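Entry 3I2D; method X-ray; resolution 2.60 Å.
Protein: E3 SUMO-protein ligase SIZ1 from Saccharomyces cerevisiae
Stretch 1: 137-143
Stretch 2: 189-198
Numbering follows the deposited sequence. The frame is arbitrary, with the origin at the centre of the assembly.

Stretch 1, residues 137-143: IQFPFPN
Stretch 2 (189-198) AFTTKEYKLF

Residues 137-143 form an extended, irregular segment with phi/psi near -74/147 at Pro140 and a cis peptide bond before Pro142. It runs roughly opposite in direction to 189-198, whose chain turns a corner at Phe190 (phi/psi 56/61) and runs as a strand from Tyr195 through Phe198 and onward. The CA atoms pair Pro140 with Thr191 at 6.8 Å and Pro142 with Ala189 at 6.2 Å. No direct hydrogen bond crosses; the contact is mainly apolar.

Tyr195 is central. Its CB points toward the first stretch, and chi1 -58° (m) with chi2 71° lays the ring against Pro140. Pro140 CB sits 3.8 Å from the Tyr195 ring centroid, 20° off the normal, a CH-pi contact over one face. Gln138 O meets the ring edge, 3.2 Å from Tyr195 CD2; the slightly positive C-H rim suits a carbonyl oxygen. Thr191, chi1 54° (p), has CG2 3.9 Å from Pro140 CB, while OG1 is hydrogen-bonded elsewhere in the structure.

Phe139 CB points away, but chi1 -79° (m) and chi2 70° bring its CE2 within 4.2 Å of Leu197 CD2. Leu197 CB points sideways; chi1 -66° (m) and chi2 68° (p) bring CD2 to that contact. Pro142, C-gamma endo, packs its CD 4.2 Å from Phe190 CD1, oblique to the ring, with Phe190 chi1 at -35°.

One water bridges the backbones, donating to Pro142 O (2.8 Å) and accepting from Ala189 N (3.0 Å). Asn143, chi1 79° (p), donates from ND2 to Pro140 O at 2.9 Å, linking two residues of its own stretch.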

# COMPACT_ATOMS: atom_id res chain seq x y z
N ILE A 137 4.56 -9.33 -6.23
CA ILE A 137 5.99 -9.27 -5.96
C ILE A 137 6.38 -10.61 -5.37
O ILE A 137 5.91 -10.99 -4.31
CB ILE A 137 6.33 -8.17 -4.98
CG1 ILE A 137 6.09 -6.81 -5.63
CG2 ILE A 137 7.76 -8.32 -4.50
CD1 ILE A 137 6.13 -5.64 -4.67
N GLN A 138 7.23 -11.34 -6.08
CA GLN A 138 7.64 -12.64 -5.59
C GLN A 138 9.05 -13.05 -5.98
O GLN A 138 9.34 -13.29 -7.15
CB GLN A 138 6.68 -13.70 -6.09
CG GLN A 138 6.79 -14.99 -5.33
CD GLN A 138 5.94 -16.07 -5.94
OE1 GLN A 138 6.23 -16.57 -7.03
NE2 GLN A 138 4.86 -16.44 -5.25
N PHE A 139 9.92 -13.12 -4.97
CA PHE A 139 11.30 -13.53 -5.11
C PHE A 139 11.42 -15.06 -4.98
O PHE A 139 10.61 -15.69 -4.32
CB PHE A 139 12.14 -12.92 -3.99
CG PHE A 139 12.49 -11.50 -4.22
CD1 PHE A 139 11.53 -10.51 -4.14
CD2 PHE A 139 13.80 -11.14 -4.53
CE1 PHE A 139 11.87 -9.18 -4.38
CE2 PHE A 139 14.14 -9.83 -4.77
CZ PHE A 139 13.17 -8.85 -4.69
N PRO A 140 12.41 -15.67 -5.63
CA PRO A 140 12.50 -17.12 -5.47
C PRO A 140 13.03 -17.45 -4.07
O PRO A 140 13.83 -16.69 -3.53
CB PRO A 140 13.47 -17.53 -6.57
CG PRO A 140 14.36 -16.33 -6.68
CD PRO A 140 13.36 -15.20 -6.65
N PHE A 141 12.57 -18.55 -3.48
CA PHE A 141 13.00 -18.99 -2.16
C PHE A 141 13.65 -20.36 -2.28
O PHE A 141 13.15 -21.23 -2.98
CB PHE A 141 11.80 -19.09 -1.22
CG PHE A 141 12.16 -19.45 0.19
CD1 PHE A 141 12.40 -18.46 1.14
CD2 PHE A 141 12.25 -20.79 0.58
CE1 PHE A 141 12.71 -18.79 2.46
CE2 PHE A 141 12.57 -21.14 1.90
CZ PHE A 141 12.79 -20.14 2.84
N PRO A 142 14.80 -20.57 -1.62
CA PRO A 142 15.53 -19.63 -0.76
C PRO A 142 16.40 -18.68 -1.58
O PRO A 142 16.72 -18.96 -2.75
CB PRO A 142 16.37 -20.56 0.10
CG PRO A 142 16.78 -21.62 -0.94
CD PRO A 142 15.50 -21.86 -1.72
N ASN A 143 16.80 -17.57 -0.99
CA ASN A 143 17.66 -16.64 -1.71
C ASN A 143 18.49 -15.81 -0.76
O ASN A 143 18.24 -15.75 0.43
CB ASN A 143 16.82 -15.72 -2.61
CG ASN A 143 16.16 -14.57 -1.85
OD1 ASN A 143 16.83 -13.72 -1.28
ND2 ASN A 143 14.83 -14.53 -1.87
N ALA A 189 18.37 -20.84 -5.35
CA ALA A 189 18.56 -22.29 -5.44
C ALA A 189 17.25 -23.04 -5.58
O ALA A 189 16.24 -22.64 -5.01
CB ALA A 189 19.29 -22.79 -4.21
N PHE A 190 17.26 -24.13 -6.33
CA PHE A 190 16.06 -24.96 -6.49
C PHE A 190 14.86 -24.20 -6.99
O PHE A 190 13.83 -24.12 -6.32
CB PHE A 190 15.72 -25.60 -5.15
CG PHE A 190 16.92 -25.95 -4.33
CD1 PHE A 190 16.99 -25.58 -3.00
CD2 PHE A 190 17.98 -26.63 -4.90
CE1 PHE A 190 18.11 -25.88 -2.24
CE2 PHE A 190 19.11 -26.94 -4.15
CZ PHE A 190 19.17 -26.57 -2.81
N THR A 191 15.00 -23.64 -8.18
CA THR A 191 13.91 -22.89 -8.77
C THR A 191 13.22 -23.71 -9.86
O THR A 191 13.88 -24.31 -10.71
CB THR A 191 14.43 -21.58 -9.35
OG1 THR A 191 15.52 -21.85 -10.25
CG2 THR A 191 14.92 -20.69 -8.23
N THR A 192 11.89 -23.74 -9.83
CA THR A 192 11.10 -24.46 -10.82
C THR A 192 10.50 -23.50 -11.84
O THR A 192 9.94 -23.92 -12.85
CB THR A 192 9.92 -25.23 -10.19
OG1 THR A 192 9.05 -24.30 -9.52
CG2 THR A 192 10.42 -26.27 -9.21
N LYS A 193 10.61 -22.20 -11.58
CA LYS A 193 10.06 -21.20 -12.48
C LYS A 193 11.10 -20.10 -12.70
O LYS A 193 12.04 -20.00 -11.92
CB LYS A 193 8.79 -20.61 -11.85
CG LYS A 193 7.96 -21.67 -11.17
CD LYS A 193 6.48 -21.33 -11.11
CE LYS A 193 5.85 -21.19 -12.50
NZ LYS A 193 4.42 -20.78 -12.38
N GLU A 194 10.95 -19.32 -13.76
CA GLU A 194 11.86 -18.21 -14.03
C GLU A 194 11.34 -16.93 -13.40
O GLU A 194 10.14 -16.74 -13.28
CB GLU A 194 12.03 -17.99 -15.53
CG GLU A 194 13.09 -18.86 -16.17
CD GLU A 194 13.42 -18.41 -17.58
OE1 GLU A 194 12.48 -18.35 -18.41
OE2 GLU A 194 14.61 -18.13 -17.84
N TYR A 195 12.25 -16.06 -12.97
CA TYR A 195 11.86 -14.80 -12.36
C TYR A 195 12.64 -13.65 -12.99
O TYR A 195 13.73 -13.84 -13.50
CB TYR A 195 12.15 -14.79 -10.86
CG TYR A 195 11.48 -15.87 -10.04
CD1 TYR A 195 11.89 -17.21 -10.14
CD2 TYR A 195 10.48 -15.55 -9.13
CE1 TYR A 195 11.32 -18.19 -9.33
CE2 TYR A 195 9.91 -16.52 -8.33
CZ TYR A 195 10.33 -17.83 -8.43
OH TYR A 195 9.75 -18.77 -7.62
N LYS A 196 12.08 -12.45 -12.94
CA LYS A 196 12.78 -11.31 -13.51
C LYS A 196 12.80 -10.22 -12.44
O LYS A 196 11.78 -9.97 -11.79
CB LYS A 196 12.07 -10.83 -14.78
CG LYS A 196 12.93 -9.96 -15.68
CD LYS A 196 12.23 -9.70 -17.00
CE LYS A 196 13.08 -8.84 -17.95
NZ LYS A 196 14.36 -9.50 -18.37
N LEU A 197 13.95 -9.60 -12.23
CA LEU A 197 14.06 -8.56 -11.23
C LEU A 197 14.23 -7.20 -11.89
O LEU A 197 14.73 -7.11 -13.01
CB LEU A 197 15.23 -8.83 -10.29
CG LEU A 197 15.08 -10.07 -9.41
CD1 LEU A 197 15.12 -11.35 -10.25
CD2 LEU A 197 16.20 -10.09 -8.40
N PHE A 198 13.79 -6.15 -11.21
CA PHE A 198 13.90 -4.79 -11.71
C PHE A 198 14.33 -3.88 -10.58
O PHE A 198 13.95 -4.07 -9.44
CB PHE A 198 12.57 -4.28 -12.22
CG PHE A 198 12.00 -5.07 -13.35
CD1 PHE A 198 11.36 -6.28 -13.11
CD2 PHE A 198 12.08 -4.59 -14.64
CE1 PHE A 198 10.80 -7.00 -14.16
CE2 PHE A 198 11.53 -5.30 -15.69
CZ PHE A 198 10.89 -6.50 -15.46
O HOH W 1 15.50 -19.98 -5.01